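PDB 6A0W: lipase from Rhizopus chinensis, which probably hydrolyses ester bonds of triacylglycerols and related lipids, its affinity for substrate being regulated by an N-terminal polypeptide segment. Local coordinates for residues A[8-13]-A[116-121]; A[46-51]-A[200-205]; A[51-56]-A[65-70]. All blocks are in the same frame, centred on the assembly; numbering follows the deposited sequence.

Contact 1 of 3, residues A[8-13]-A[116-121]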
loop_
_atom_site.group_PDB
_atom_site.type_symbol
_atom_site.label_atom_id
_atom_site.label_comp_id
_atom_site.label_asym_id
_atom_site.label_seq_id
_atom_site.Cartn_x
_atom_site.Cartn_y
_atom_site.Cartn_z
ATOM N N MET A 8 -12.521 12.613 -11.429
ATOM C CA MET A 8 -13.113 11.433 -10.819
ATOM C C MET A 8 -13.976 11.837 -9.643
ATOM O O MET A 8 -13.565 12.634 -8.795
ATOM C CB MET A 8 -12.016 10.524 -10.290
ATOM C CG MET A 8 -10.680 10.664 -10.983
ATOM S SD MET A 8 -10.134 9.032 -11.450
ATOM C CE MET A 8 -9.341 9.294 -13.040
ATOM N N THR A 9 -15.097 11.157 -9.475
ATOM C CA THR A 9 -15.952 11.434 -8.339
ATOM C C THR A 9 -15.370 10.999 -6.989
ATOM O O THR A 9 -14.837 9.892 -6.862
ATOM C CB THR A 9 -17.335 10.783 -8.549
ATOM O OG1 THR A 9 -17.193 9.380 -8.866
ATOM C CG2 THR A 9 -18.057 11.512 -9.685
ATOM N N LEU A 10 -15.702 11.766 -5.949
ATOM C CA LEU A 10 -15.442 11.403 -4.562
ATOM C C LEU A 10 -16.615 10.651 -3.976
ATOM O O LEU A 10 -16.471 9.900 -3.001
ATOM C CB LEU A 10 -15.213 12.654 -3.712
ATOM C CG LEU A 10 -13.920 13.444 -3.858
ATOM C CD1 LEU A 10 -12.775 12.630 -3.292
ATOM C CD2 LEU A 10 -13.665 13.821 -5.305
ATOM N N ASP A 11 -17.802 11.062 -4.390
ATOM C CA ASP A 11 -19.020 10.372 -4.027
ATOM C C ASP A 11 -19.567 9.728 -5.287
ATOM O O ASP A 11 -19.509 10.316 -6.360
ATOM C CB ASP A 11 -20.061 11.336 -3.465
ATOM C CG ASP A 11 -19.572 12.059 -2.224
ATOM O OD1 ASP A 11 -19.215 11.375 -1.240
ATOM O OD2 ASP A 11 -19.489 13.309 -2.275
ATOM N N LEU A 12 -20.086 8.514 -5.143
ATOM C CA LEU A 12 -20.575 7.789 -6.290
ATOM C C LEU A 12 -21.951 8.332 -6.682
ATOM O O LEU A 12 -22.857 8.317 -5.848
ATOM C CB LEU A 12 -20.676 6.319 -5.909
ATOM C CG LEU A 12 -20.793 5.387 -7.106
ATOM C CD1 LEU A 12 -19.535 5.536 -7.952
ATOM C CD2 LEU A 12 -21.036 3.950 -6.651
ATOM N N PRO A 13 -22.150 8.687 -7.971
ATOM C CA PRO A 13 -23.521 8.935 -8.448
ATOM C C PRO A 13 -24.524 7.843 -8.062
ATOM O O PRO A 13 -24.156 6.794 -7.527
ATOM C CB PRO A 13 -23.366 9.018 -9.977
ATOM C CG PRO A 13 -21.951 9.432 -10.215
ATOM C CD PRO A 13 -21.149 8.913 -9.036
ATOM N N ALA A 116 -7.176 14.698 2.321
ATOM C CA ALA A 116 -5.861 14.334 1.778
ATOM C C ALA A 116 -5.902 14.181 0.244
ATOM O O ALA A 116 -5.010 14.628 -0.456
ATOM C CB ALA A 116 -5.373 13.050 2.400
ATOM N N ILE A 117 -6.990 13.639 -0.273
ATOM C CA ILE A 117 -7.127 13.466 -1.715
ATOM C C ILE A 117 -7.482 14.770 -2.394
ATOM O O ILE A 117 -6.913 15.109 -3.446
ATOM C CB ILE A 117 -8.229 12.425 -2.045
ATOM C CG1 ILE A 117 -7.870 11.063 -1.465
ATOM C CG2 ILE A 117 -8.404 12.306 -3.545
ATOM C CD1 ILE A 117 -6.427 10.639 -1.666
ATOM N N THR A 118 -8.466 15.486 -1.836
ATOM C CA THR A 118 -8.883 16.765 -2.429
ATOM C C THR A 118 -7.753 17.805 -2.392
ATOM O O THR A 118 -7.575 18.510 -3.343
ATOM C CB THR A 118 -10.151 17.364 -1.792
ATOM O OG1 THR A 118 -9.839 17.790 -0.474
ATOM C CG2 THR A 118 -11.264 16.373 -1.734
ATOM N N ASP A 119 -6.896 17.811 -1.377
ATOM C CA ASP A 119 -5.841 18.836 -1.294
ATOM C C ASP A 119 -4.546 18.417 -1.943
ATOM O O ASP A 119 -3.543 19.117 -1.818
ATOM C CB ASP A 119 -5.551 19.175 0.176
ATOM C CG ASP A 119 -6.737 19.858 0.860
ATOM O OD1 ASP A 119 -7.704 20.180 0.132
ATOM O OD2 ASP A 119 -6.759 19.942 2.113
ATOM N N MET A 120 -4.487 17.186 -2.455
ATOM C CA MET A 120 -3.191 16.578 -2.777
ATOM C C MET A 120 -2.566 17.482 -3.838
ATOM O O MET A 120 -3.266 17.873 -4.748
ATOM C CB MET A 120 -3.390 15.164 -3.362
ATOM C CG MET A 120 -2.092 14.443 -3.684
ATOM S SD MET A 120 -2.400 12.760 -4.266
ATOM C CE MET A 120 -2.864 11.991 -2.720
ATOM N N VAL A 121 -1.259 17.688 -3.796
ATOM C CA VAL A 121 -0.554 18.337 -4.901
ATOM C C VAL A 121 0.383 17.341 -5.605
ATOM O O VAL A 121 1.026 16.501 -4.970
ATOM C CB VAL A 121 0.252 19.569 -4.429
ATOM C CG1 VAL A 121 -0.634 20.548 -3.661
ATOM C CG2 VAL A 121 1.450 19.190 -3.587
#
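L10 meets I117 and T118 through methyl groups. One branch of L10 does all the touching. Its CD1 lies 4.3 Å from T118 CG2 and 4.4 Å from I117 CG2, so one methyl faces two. The contact is light, with 85 Å² buried in all. I117 offers its short branch, CG2, while CG1 and CD1 lead away from L10. T118 likewise turns its methyl to L10. Its OG1 turns back to R114 O and S115 O of its own helix, in weak bonds that share one proton. L10 CG stands beside its own backbone N (chi1 -72°), which directs the isobutyl group at the helix.

Residues 116-118 end the helix 113-118. In fungal class 3 lipases the helix at this place in the chain forms the lid, and that is probably its role here. Strand 8-9 and the loop after it probably belong to the N-terminal segment. I117 also lies near the probable Ser-His-Asp triad without touching it.

Polar links run beside the methyl contact. D11 OD1 forms a salt bridge with R114 NH1, one turn earlier on the same helix. T9 OG1 shares its proton between P277 O and T279 O, and the backbones of T9 and L10 bond to P277 and I281.

Contact 2 of 3, residues A[46-51]-A[200-205]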
loop_
_atom_site.group_PDB
_atom_site.type_symbol
_atom_site.label_atom_id
_atom_site.label_comp_id
_atom_site.label_asym_id
_atom_site.label_seq_id
_atom_site.Cartn_x
_atom_site.Cartn_y
_atom_site.Cartn_z
ATOM N N ASN A 46 -4.663 -11.116 4.525
ATOM C CA ASN A 46 -3.922 -11.152 5.793
ATOM C C ASN A 46 -3.003 -9.897 5.956
ATOM O O ASN A 46 -2.999 -9.232 6.998
ATOM C CB ASN A 46 -3.179 -12.478 5.919
ATOM C CG ASN A 46 -4.099 -13.636 6.401
ATOM O OD1 ASN A 46 -3.731 -14.374 7.305
ATOM N ND2 ASN A 46 -5.326 -13.745 5.854
ATOM N N TYR A 47 -2.354 -9.507 4.868
ATOM C CA TYR A 47 -1.530 -8.309 4.825
ATOM C C TYR A 47 -2.334 -7.006 4.765
ATOM O O TYR A 47 -1.870 -5.978 5.282
ATOM C CB TYR A 47 -0.526 -8.430 3.662
ATOM C CG TYR A 47 0.410 -9.635 3.808
ATOM C CD1 TYR A 47 0.870 -10.026 5.068
ATOM C CD2 TYR A 47 0.851 -10.347 2.708
ATOM C CE1 TYR A 47 1.715 -11.106 5.222
ATOM C CE2 TYR A 47 1.718 -11.419 2.847
ATOM C CZ TYR A 47 2.185 -11.749 4.096
ATOM O OH TYR A 47 2.945 -12.858 4.272
ATOM N N ALA A 48 -3.551 -7.052 4.219
ATOM C CA ALA A 48 -4.498 -5.958 4.370
ATOM C C ALA A 48 -4.901 -5.747 5.818
ATOM O O ALA A 48 -5.090 -4.612 6.290
ATOM C CB ALA A 48 -5.734 -6.162 3.510
ATOM N N GLY A 49 -5.039 -6.846 6.530
ATOM C CA GLY A 49 -5.366 -6.765 7.929
ATOM C C GLY A 49 -4.251 -6.131 8.701
ATOM O O GLY A 49 -4.518 -5.329 9.602
ATOM N N VAL A 50 -3.009 -6.543 8.428
ATOM C CA VAL A 50 -1.870 -5.925 9.118
ATOM C C VAL A 50 -1.784 -4.417 8.866
ATOM O O VAL A 50 -1.674 -3.587 9.770
ATOM C CB VAL A 50 -0.549 -6.611 8.727
ATOM C CG1 VAL A 50 0.630 -5.952 9.456
ATOM C CG2 VAL A 50 -0.602 -8.089 9.085
ATOM N N ALA A 51 -2.022 -4.036 7.633
ATOM C CA ALA A 51 -2.067 -2.648 7.303
ATOM C C ALA A 51 -3.121 -1.884 8.065
ATOM O O ALA A 51 -2.883 -0.730 8.494
ATOM C CB ALA A 51 -2.286 -2.482 5.821
ATOM N N TYR A 200 3.163 -5.245 -0.083
ATOM C CA TYR A 200 1.714 -5.370 -0.276
ATOM C C TYR A 200 1.027 -4.104 0.124
ATOM O O TYR A 200 1.204 -3.610 1.253
ATOM C CB TYR A 200 1.141 -6.499 0.593
ATOM C CG TYR A 200 1.537 -7.885 0.122
ATOM C CD1 TYR A 200 2.753 -8.439 0.515
ATOM C CD2 TYR A 200 0.630 -8.703 -0.576
ATOM C CE1 TYR A 200 3.159 -9.673 0.049
ATOM C CE2 TYR A 200 0.999 -9.983 -0.973
ATOM C CZ TYR A 200 2.246 -10.473 -0.636
ATOM O OH TYR A 200 2.652 -11.734 -0.974
ATOM N N THR A 201 0.105 -3.687 -0.730
ATOM C CA THR A 201 -0.661 -2.491 -0.456
ATOM C C THR A 201 -2.176 -2.670 -0.762
ATOM O O THR A 201 -2.563 -3.488 -1.621
ATOM C CB THR A 201 -0.137 -1.277 -1.264
ATOM O OG1 THR A 201 -0.326 -1.480 -2.662
ATOM C CG2 THR A 201 1.340 -0.981 -0.975
ATOM N N VAL A 202 -2.973 -1.802 -0.134
ATOM C CA VAL A 202 -4.411 -1.665 -0.359
ATOM C C VAL A 202 -4.716 -0.190 -0.536
ATOM O O VAL A 202 -4.275 0.630 0.282
ATOM C CB VAL A 202 -5.267 -2.314 0.766
ATOM C CG1 VAL A 202 -5.251 -3.833 0.607
ATOM C CG2 VAL A 202 -4.770 -1.947 2.157
ATOM N N GLY A 203 -5.332 0.162 -1.663
ATOM C CA GLY A 203 -5.659 1.555 -1.969
ATOM C C GLY A 203 -4.456 2.500 -2.122
ATOM O O GLY A 203 -4.551 3.706 -1.878
ATOM N N CYS A 204 -3.375 1.984 -2.683
ATOM C CA CYS A 204 -2.165 2.773 -2.935
ATOM C C CYS A 204 -2.339 3.790 -4.062
ATOM O O CYS A 204 -2.773 3.444 -5.176
ATOM C CB CYS A 204 -0.996 1.851 -3.256
ATOM S SG CYS A 204 0.621 2.688 -3.151
ATOM N N PRO A 205 -2.066 5.068 -3.783
ATOM C CA PRO A 205 -2.002 6.028 -4.903
ATOM C C PRO A 205 -0.800 5.776 -5.825
ATOM O O PRO A 205 0.098 4.980 -5.513
ATOM C CB PRO A 205 -1.791 7.380 -4.197
ATOM C CG PRO A 205 -1.024 6.999 -2.979
ATOM C CD PRO A 205 -1.623 5.687 -2.518
HETATM O O HOH W 1 -1.845 -4.319 2.200
#
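Y47 O draws several donors. A51 N bonds to it at 3.1 Å within the helix, and a water adds a weak bond. T169 OG1 lies within bonding reach of both Y47 O and Y200 O and has one proton to share between them. The same water also reaches Y200 O, again weakly, with its oxygen 3.3 Å from Y200 O. Helix and strand are thus bridged without any direct hydrogen bond.

The two tyrosines form an edge-to-face pair. Y47 CD2 sits 3.3 Å above the plane of the Y200 ring, over its centre. The planes are turned 54° and the centroids are 4.5 Å apart. A chi1 of -60° swings the Y47 ring beside its backbone N and lays CD2 over Y200. Y200 also stacks with H224, and its OH has a weak bond to E43 OE1.

Farther along, V202 splits its methyls between two alanines. CG1 packs on A48 CB at 3.8 Å, and CG2 lies 4.5 Å from A51 CB.

This is helix-on-sheet packing of the alpha/beta-hydrolase fold. The helical segment 46-51 crosses strand 200-202 at -70°. The axes of the two segments pass 8.2 Å apart at closest approach, and Y47 and A51 also lean on the adjacent strand 165-171.

Contact 3 of 3, residues A[51-56]-A[65-70]; sequences AATAYC and WDCKQC
The backbones come closest at T53 and C70, whose CA atoms are 6.2 Å apart, where a type I turn from T53 to C56 faces the start of helix 68-73. The second segment carries a CxxC disulfide. C67, at the N-cap position, is joined to C70 through their SG atoms at 2.1 Å, and this bond ties the helix start to its first turn.

T53 is the main side chain of the contact. Its CG2 methyl rests on the disulfide, 3.6 Å from the SG atoms of both C67 and C70. The same methyl is 4.1 Å from Q69 CB, while the amide end of Q69 leads away. T53 OG1 takes the other direction. With chi1 at 62° it lies between the backbone N and the carbonyl carbon, hydrogen-bonded to V50 O of its own helix.

The six-membered ring of W65 reaches across at about a right angle to T53. Its CH2 atom is 3.4 Å from T53 OG1. C70 CB, from the same segment, sits 3.4 Å above one face of the W65 indole, over its centre. NE1 bonds to V74 O, which helps fix the ring's rotation. W65 also packs on F93 and L95 of strand 90-97.

C56 is disulfide-bonded to C295 near the C terminus, yet its SG also packs against C67 SG, 3.8 Å away and not bonded to it.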
loop_
_atom_site.group_PDB
_atom_site.type_symbol
_atom_site.label_atom_id
_atom_site.label_comp_id
_atom_site.label_asym_id
_atom_site.label_seq_id
_atom_site.Cartn_x
_atom_site.Cartn_y
_atom_site.Cartn_z
ATOM N N ALA A 51 -2.022 -4.036 7.633
ATOM C CA ALA A 51 -2.067 -2.648 7.303
ATOM C C ALA A 51 -3.121 -1.884 8.065
ATOM O O ALA A 51 -2.883 -0.730 8.494
ATOM C CB ALA A 51 -2.286 -2.482 5.821
ATOM N N ALA A 52 -4.255 -2.544 8.312
ATOM C CA ALA A 52 -5.344 -1.895 9.047
ATOM C C ALA A 52 -5.001 -1.568 10.471
ATOM O O ALA A 52 -5.590 -0.647 11.050
ATOM C CB ALA A 52 -6.623 -2.763 9.009
ATOM N N THR A 53 -4.123 -2.360 11.080
ATOM C CA THR A 53 -3.784 -2.159 12.478
ATOM C C THR A 53 -3.037 -0.836 12.688
ATOM O O THR A 53 -2.990 -0.326 13.796
ATOM C CB THR A 53 -2.898 -3.282 13.034
ATOM O OG1 THR A 53 -1.650 -3.323 12.326
ATOM C CG2 THR A 53 -3.617 -4.627 12.928
ATOM N N ALA A 54 -2.506 -0.248 11.626
ATOM C CA ALA A 54 -1.709 0.943 11.808
ATOM C C ALA A 54 -2.564 2.118 12.238
ATOM O O ALA A 54 -2.036 3.131 12.717
ATOM C CB ALA A 54 -0.974 1.281 10.538
ATOM N N TYR A 55 -3.870 2.028 11.969
ATOM C CA TYR A 55 -4.782 3.105 12.329
ATOM C C TYR A 55 -5.280 2.964 13.741
ATOM O O TYR A 55 -6.057 3.800 14.190
ATOM C CB TYR A 55 -5.950 3.170 11.366
ATOM C CG TYR A 55 -5.580 3.496 9.959
ATOM C CD1 TYR A 55 -5.457 4.821 9.543
ATOM C CD2 TYR A 55 -5.413 2.502 9.009
ATOM C CE1 TYR A 55 -5.105 5.153 8.247
ATOM C CE2 TYR A 55 -5.147 2.836 7.672
ATOM C CZ TYR A 55 -4.977 4.150 7.305
ATOM O OH TYR A 55 -4.612 4.467 6.024
ATOM N N CYS A 56 -4.916 1.880 14.419
ATOM C CA CYS A 56 -5.274 1.716 15.810
ATOM C C CYS A 56 -4.322 2.511 16.743
ATOM O O CYS A 56 -3.126 2.232 16.807
ATOM C CB CYS A 56 -5.241 0.228 16.174
ATOM S SG CYS A 56 -6.279 -0.856 15.161
ATOM N N TRP A 65 0.089 -4.752 21.033
ATOM C CA TRP A 65 -0.418 -5.560 19.935
ATOM C C TRP A 65 -1.584 -6.415 20.440
ATOM O O TRP A 65 -1.460 -7.620 20.519
ATOM C CB TRP A 65 0.694 -6.430 19.340
ATOM C CG TRP A 65 0.324 -7.102 18.034
ATOM C CD1 TRP A 65 0.113 -8.434 17.821
ATOM C CD2 TRP A 65 0.150 -6.465 16.764
ATOM N NE1 TRP A 65 -0.177 -8.671 16.480
ATOM C CE2 TRP A 65 -0.208 -7.463 15.833
ATOM C CE3 TRP A 65 0.320 -5.158 16.318
ATOM C CZ2 TRP A 65 -0.404 -7.187 14.512
ATOM C CZ3 TRP A 65 0.119 -4.882 14.991
ATOM C CH2 TRP A 65 -0.302 -5.875 14.114
ATOM N N ASP A 66 -2.726 -5.784 20.716
ATOM C CA ASP A 66 -3.893 -6.498 21.265
ATOM C C ASP A 66 -5.184 -6.089 20.572
ATOM O O ASP A 66 -6.258 -6.459 20.997
ATOM C CB ASP A 66 -4.009 -6.315 22.792
ATOM C CG ASP A 66 -4.048 -4.853 23.217
ATOM O OD1 ASP A 66 -4.440 -3.985 22.414
ATOM O OD2 ASP A 66 -3.617 -4.545 24.344
ATOM N N CYS A 67 -5.072 -5.409 19.442
ATOM C CA CYS A 67 -6.231 -4.892 18.770
ATOM C C CYS A 67 -6.915 -6.076 18.128
ATOM O O CYS A 67 -6.349 -7.162 18.061
ATOM C CB CYS A 67 -5.824 -3.791 17.769
ATOM S SG CYS A 67 -5.182 -4.317 16.155
ATOM N N LYS A 68 -8.131 -5.871 17.646
ATOM C CA LYS A 68 -8.879 -6.951 17.039
ATOM C C LYS A 68 -8.192 -7.549 15.821
ATOM O O LYS A 68 -7.968 -8.763 15.772
ATOM C CB LYS A 68 -10.280 -6.459 16.667
ATOM C CG LYS A 68 -11.216 -7.554 16.140
ATOM C CD LYS A 68 -12.518 -7.002 15.558
ATOM C CE LYS A 68 -13.333 -6.210 16.572
ATOM N NZ LYS A 68 -14.783 -6.544 16.481
ATOM N N GLN A 69 -7.863 -6.735 14.815
ATOM C CA GLN A 69 -7.223 -7.309 13.616
ATOM C C GLN A 69 -5.785 -7.788 13.913
ATOM O O GLN A 69 -5.303 -8.746 13.304
ATOM C CB GLN A 69 -7.251 -6.353 12.410
ATOM C CG GLN A 69 -8.572 -5.631 12.202
ATOM C CD GLN A 69 -9.688 -6.547 11.704
ATOM O OE1 GLN A 69 -9.517 -7.759 11.577
ATOM N NE2 GLN A 69 -10.773 -5.935 11.253
ATOM N N CYS A 70 -5.174 -7.203 14.938
ATOM C CA CYS A 70 -3.842 -7.599 15.387
ATOM C C CYS A 70 -3.828 -9.080 15.710
ATOM O O CYS A 70 -2.998 -9.824 15.175
ATOM C CB CYS A 70 -3.431 -6.820 16.641
ATOM S SG CYS A 70 -3.272 -5.040 16.494
#

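From the N terminus, residues 8-13 come first, and contact 1 closes a loop of about 100 residues at 116-121. Helix 38-53 follows. It gives 46-51 to contact 2 and 51-56 to contact 3, with A51 in both. Contact 3 closes soon, on 65-70, and lies within both other loops. Contact 2 starts inside the loop of contact 1 but closes beyond it, at 200-205, so the two cross. Contacts 2 and 3 touch where G49 O meets Q69 CB at 4.0 Å. Contact 1 stands apart, its centre about 20 Å from that of contact 2. Together they tie the N-terminal segment to the probable lid, and helix 38-53 to the central sheet and the disulfide-linked loop.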